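PDB 3R4K: transcriptional regulator, IclR family from Ruegeria sp. TM1040, which probably binds DNA through an N-terminal winged helix-turn-helix domain and regulates transcription, perhaps in response to a small-molecule effector. Local coordinates for the interface of chains A and B. Numbering follows the deposited sequence. Chains: chain A/B, Transcriptional regulator, IclR family.

Contact 1: the interface of chains A and B. Residues chain A 73, 245-246; chain B 52, 62-64, 67.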
# COMPACT_ATOMS: atom_id res chain seq x y z
N ARG A 73 0.49 -1.26 7.88
CA ARG A 73 -0.38 -2.44 7.76
C ARG A 73 0.27 -3.49 6.83
O ARG A 73 0.31 -4.69 7.18
CB ARG A 73 -1.78 -2.06 7.27
CG ARG A 73 -2.65 -3.25 6.83
CD ARG A 73 -3.03 -4.23 7.93
NE ARG A 73 -3.71 -5.38 7.35
CZ ARG A 73 -4.28 -6.36 8.03
NH1 ARG A 73 -4.24 -6.37 9.35
NH2 ARG A 73 -4.85 -7.36 7.39
N ARG A 245 -8.51 -9.32 3.71
CA ARG A 245 -7.32 -9.23 4.57
C ARG A 245 -6.22 -8.35 3.96
O ARG A 245 -5.29 -7.95 4.68
CB ARG A 245 -6.75 -10.63 4.90
CG ARG A 245 -7.68 -11.59 5.68
CD ARG A 245 -7.58 -11.50 7.20
NE ARG A 245 -6.25 -11.83 7.72
CZ ARG A 245 -5.47 -11.00 8.42
NH1 ARG A 245 -5.89 -9.76 8.69
NH2 ARG A 245 -4.28 -11.39 8.85
N ILE A 246 -6.31 -8.03 2.65
CA ILE A 246 -5.32 -7.20 1.97
C ILE A 246 -5.94 -5.88 1.48
O ILE A 246 -5.28 -5.15 0.75
CB ILE A 246 -4.57 -7.96 0.83
CG1 ILE A 246 -5.54 -8.39 -0.31
CG2 ILE A 246 -3.75 -9.15 1.37
CD1 ILE A 246 -4.90 -8.57 -1.68
N GLU B 52 -7.06 -4.70 14.53
CA GLU B 52 -7.43 -6.09 14.71
C GLU B 52 -6.53 -6.72 15.76
O GLU B 52 -5.46 -6.21 16.08
CB GLU B 52 -7.42 -6.88 13.38
CG GLU B 52 -6.09 -7.07 12.68
CD GLU B 52 -6.16 -7.84 11.37
OE1 GLU B 52 -7.21 -7.81 10.69
OE2 GLU B 52 -5.12 -8.44 11.00
N LEU B 62 -2.62 -2.98 13.11
CA LEU B 62 -3.49 -2.23 12.21
C LEU B 62 -4.33 -3.19 11.36
O LEU B 62 -3.89 -4.30 11.06
CB LEU B 62 -2.65 -1.30 11.34
CG LEU B 62 -2.17 -0.05 12.01
CD1 LEU B 62 -0.96 0.51 11.27
CD2 LEU B 62 -3.28 0.95 12.12
N GLY B 63 -5.54 -2.76 11.04
CA GLY B 63 -6.49 -3.55 10.26
C GLY B 63 -6.42 -3.29 8.77
O GLY B 63 -5.76 -2.34 8.35
N PRO B 64 -7.11 -4.10 7.93
CA PRO B 64 -6.95 -3.93 6.48
C PRO B 64 -7.68 -2.72 5.86
O PRO B 64 -7.38 -2.40 4.71
CB PRO B 64 -7.48 -5.25 5.92
CG PRO B 64 -8.45 -5.70 6.93
CD PRO B 64 -7.92 -5.29 8.25
N LEU B 67 -5.70 0.09 4.01
CA LEU B 67 -5.22 -0.28 2.66
C LEU B 67 -6.23 0.12 1.59
O LEU B 67 -5.82 0.63 0.54
CB LEU B 67 -4.89 -1.79 2.54
CG LEU B 67 -3.89 -2.36 3.55
CD1 LEU B 67 -3.88 -3.87 3.57
CD2 LEU B 67 -2.52 -1.80 3.33
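A:Arg73 and A:Arg245 reach across the interface of the two chains, probably the family dimer, to B:Glu52, in a winged helix-turn-helix protein of the IclR family. B:Glu52 and B:Leu62 lie on the paired strands of the wing, whereas A:Arg73 belongs to helix 66-76, the probable linker to the ligand-binding domain, and A:Arg245 ends helix 225-245.

The charged contacts converge on one carboxylate oxygen. NH1 of A:Arg73 donates to OE2 of B:Glu52 at 2.8 Å, in the guanidinium plane but from above the carboxylate, whose plane stands 83° from that of the guanidinium. NH1 of A:Arg245 meets OE2 of B:Glu52, also at 2.8 Å, on its syn lone pair and from a less steeply turned guanidinium. Two salt bridges thus grip OE2 from different directions, and the paired positive charges would probably stabilise an ionised carboxylate. A:Arg245 curls back to this position through bends at chi2 and chi3.

Two backbone carbonyls further fix A:Arg73. NH1 of A:Arg73 also donates to the carbonyl O of B:Leu62 at 2.7 Å, in the carbonyl plane and on a lone pair. Within chain A, NH2 of A:Arg73 donates to the carbonyl O of A:Arg245 at 2.8 Å, almost exactly in the guanidinium plane. Arginine suits the place because its branched, flat end can serve both carbonyls and the carboxylate at once.

Packing supports the polar network. The guanidinium of A:Arg73 stacks on the flat B:Gly63-B:Pro64 peptide, with N of B:Pro64 3.6 Å above its centre. Glycine puts no side chain in the way, and CB and CD of B:Pro64 lie near NH2 and CZ of A:Arg73. CG of A:Arg73, set anti to the backbone N (chi1 168°), touches CD1 of B:Leu67 at 3.5 Å, the two side chains crossing nearly perpendicularly. CD1 of B:Leu67 also lies 3.4 Å from the carbonyl O of A:Ile246.

Contact 2: the interface of chains A and B. Residues chain A 69-70, 73-74, 246; chain B 66-67, 70.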
# COMPACT_ATOMS: atom_id res chain seq x y z
N LEU A 69 -0.41 4.76 7.48
CA LEU A 69 -1.05 3.63 8.15
C LEU A 69 -1.12 2.41 7.24
O LEU A 69 -0.92 1.30 7.72
CB LEU A 69 -2.47 4.01 8.64
CG LEU A 69 -2.55 5.16 9.65
CD1 LEU A 69 -4.00 5.45 10.03
CD2 LEU A 69 -1.66 4.90 10.89
N ALA A 70 -1.38 2.61 5.93
CA ALA A 70 -1.40 1.51 4.98
C ALA A 70 -0.01 0.86 4.86
O ALA A 70 0.08 -0.36 4.80
CB ALA A 70 -1.86 1.99 3.62
N ARG A 73 0.49 -1.26 7.88
CA ARG A 73 -0.38 -2.44 7.76
C ARG A 73 0.27 -3.49 6.83
O ARG A 73 0.31 -4.69 7.18
CB ARG A 73 -1.78 -2.06 7.27
CG ARG A 73 -2.65 -3.25 6.83
CD ARG A 73 -3.03 -4.23 7.93
NE ARG A 73 -3.71 -5.38 7.35
CZ ARG A 73 -4.28 -6.36 8.03
NH1 ARG A 73 -4.24 -6.37 9.35
NH2 ARG A 73 -4.85 -7.36 7.39
N GLU A 74 0.80 -3.03 5.68
CA GLU A 74 1.53 -3.88 4.72
C GLU A 74 2.69 -4.58 5.42
O GLU A 74 2.85 -5.79 5.27
CB GLU A 74 2.06 -3.05 3.53
CG GLU A 74 1.03 -2.65 2.48
CD GLU A 74 1.46 -1.60 1.46
OE1 GLU A 74 2.66 -1.23 1.42
OE2 GLU A 74 0.58 -1.14 0.70
N ILE A 246 -6.31 -8.03 2.65
CA ILE A 246 -5.32 -7.20 1.97
C ILE A 246 -5.94 -5.88 1.48
O ILE A 246 -5.28 -5.15 0.75
CB ILE A 246 -4.57 -7.96 0.83
CG1 ILE A 246 -5.54 -8.39 -0.31
CG2 ILE A 246 -3.75 -9.15 1.37
CD1 ILE A 246 -4.90 -8.57 -1.68
N VAL B 66 -7.33 0.47 6.21
CA VAL B 66 -6.45 1.58 5.84
C VAL B 66 -5.89 1.36 4.43
O VAL B 66 -5.70 2.33 3.72
CB VAL B 66 -5.35 1.83 6.90
CG1 VAL B 66 -5.98 2.30 8.21
CG2 VAL B 66 -4.48 0.59 7.12
N LEU B 67 -5.70 0.09 4.01
CA LEU B 67 -5.22 -0.28 2.66
C LEU B 67 -6.23 0.12 1.59
O LEU B 67 -5.82 0.63 0.54
CB LEU B 67 -4.89 -1.79 2.54
CG LEU B 67 -3.89 -2.36 3.55
CD1 LEU B 67 -3.88 -3.87 3.57
CD2 LEU B 67 -2.52 -1.80 3.33
N ALA B 70 -6.21 3.98 1.39
CA ALA B 70 -5.00 4.51 0.75
C ALA B 70 -5.10 4.37 -0.77
O ALA B 70 -4.67 5.26 -1.49
CB ALA B 70 -3.78 3.80 1.28
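A:Ala70 and B:Ala70 meet where the two probable linker helices of this IclR-family protein, 66-76 of chain A and 65-76 of chain B, cross steeply in what is probably the family dimer, with CA of A:Ala70 6.3 Å from CA of B:Ala70. The CB methyls of A:Ala70 and B:Ala70 touch at 3.5 Å. Alanine suits the crossing because its short side chain allows two helical backbones to approach closely.

B:Leu67 lies across the surface of the chain A helix. Its CG stands anti to its own carbonyl carbon (chi1 -56°), and the isobutyl group forks so that CD1 and CD2 serve different neighbours. CD1 faces A:Arg73 and A:Ile246, while CD2 of B:Leu67 lies 3.3 Å from the carbonyl O of A:Ala70 and 3.7 Å from CG of A:Glu74. A:Glu74 crosses the leucine at a slant; its CG makes the nearer contact, while the carboxylate oxygen OE2 stays at the margin of the methyl. A branched leucine can fill the groove between such helical turns.

On the other flank of the crossing, B:Val66 uses both its methyls. CG1 of B:Val66 packs against CB of A:Leu69 at 3.9 Å, with the two side chains nearly perpendicular. CG2 of B:Val66 reaches CB of A:Arg73, in its aliphatic base, at 3.8 Å, and also faces the carbonyl O of A:Leu69. Branching at the beta carbon keeps these methyls close to the backbone, which suits valine to closely approaching helices.

The C-alpha centres of contact 1 and contact 2 are about 6 Å apart, and A:Arg73, A:Ile246 and B:Leu67 belong to both. A:Arg73 joins them physically: its aliphatic part serves both contacts and its guanidinium end contact 1. Contact 2 brings the two probable linker helices together, whereas contact 1 ties the wing of chain B to the probable linker and the end of the last long helix of chain A. Because the interface is two-fold symmetric, twin contacts would brace the other wing. Such coupling could help set the relative positions of the DNA-binding domains in the probable dimer.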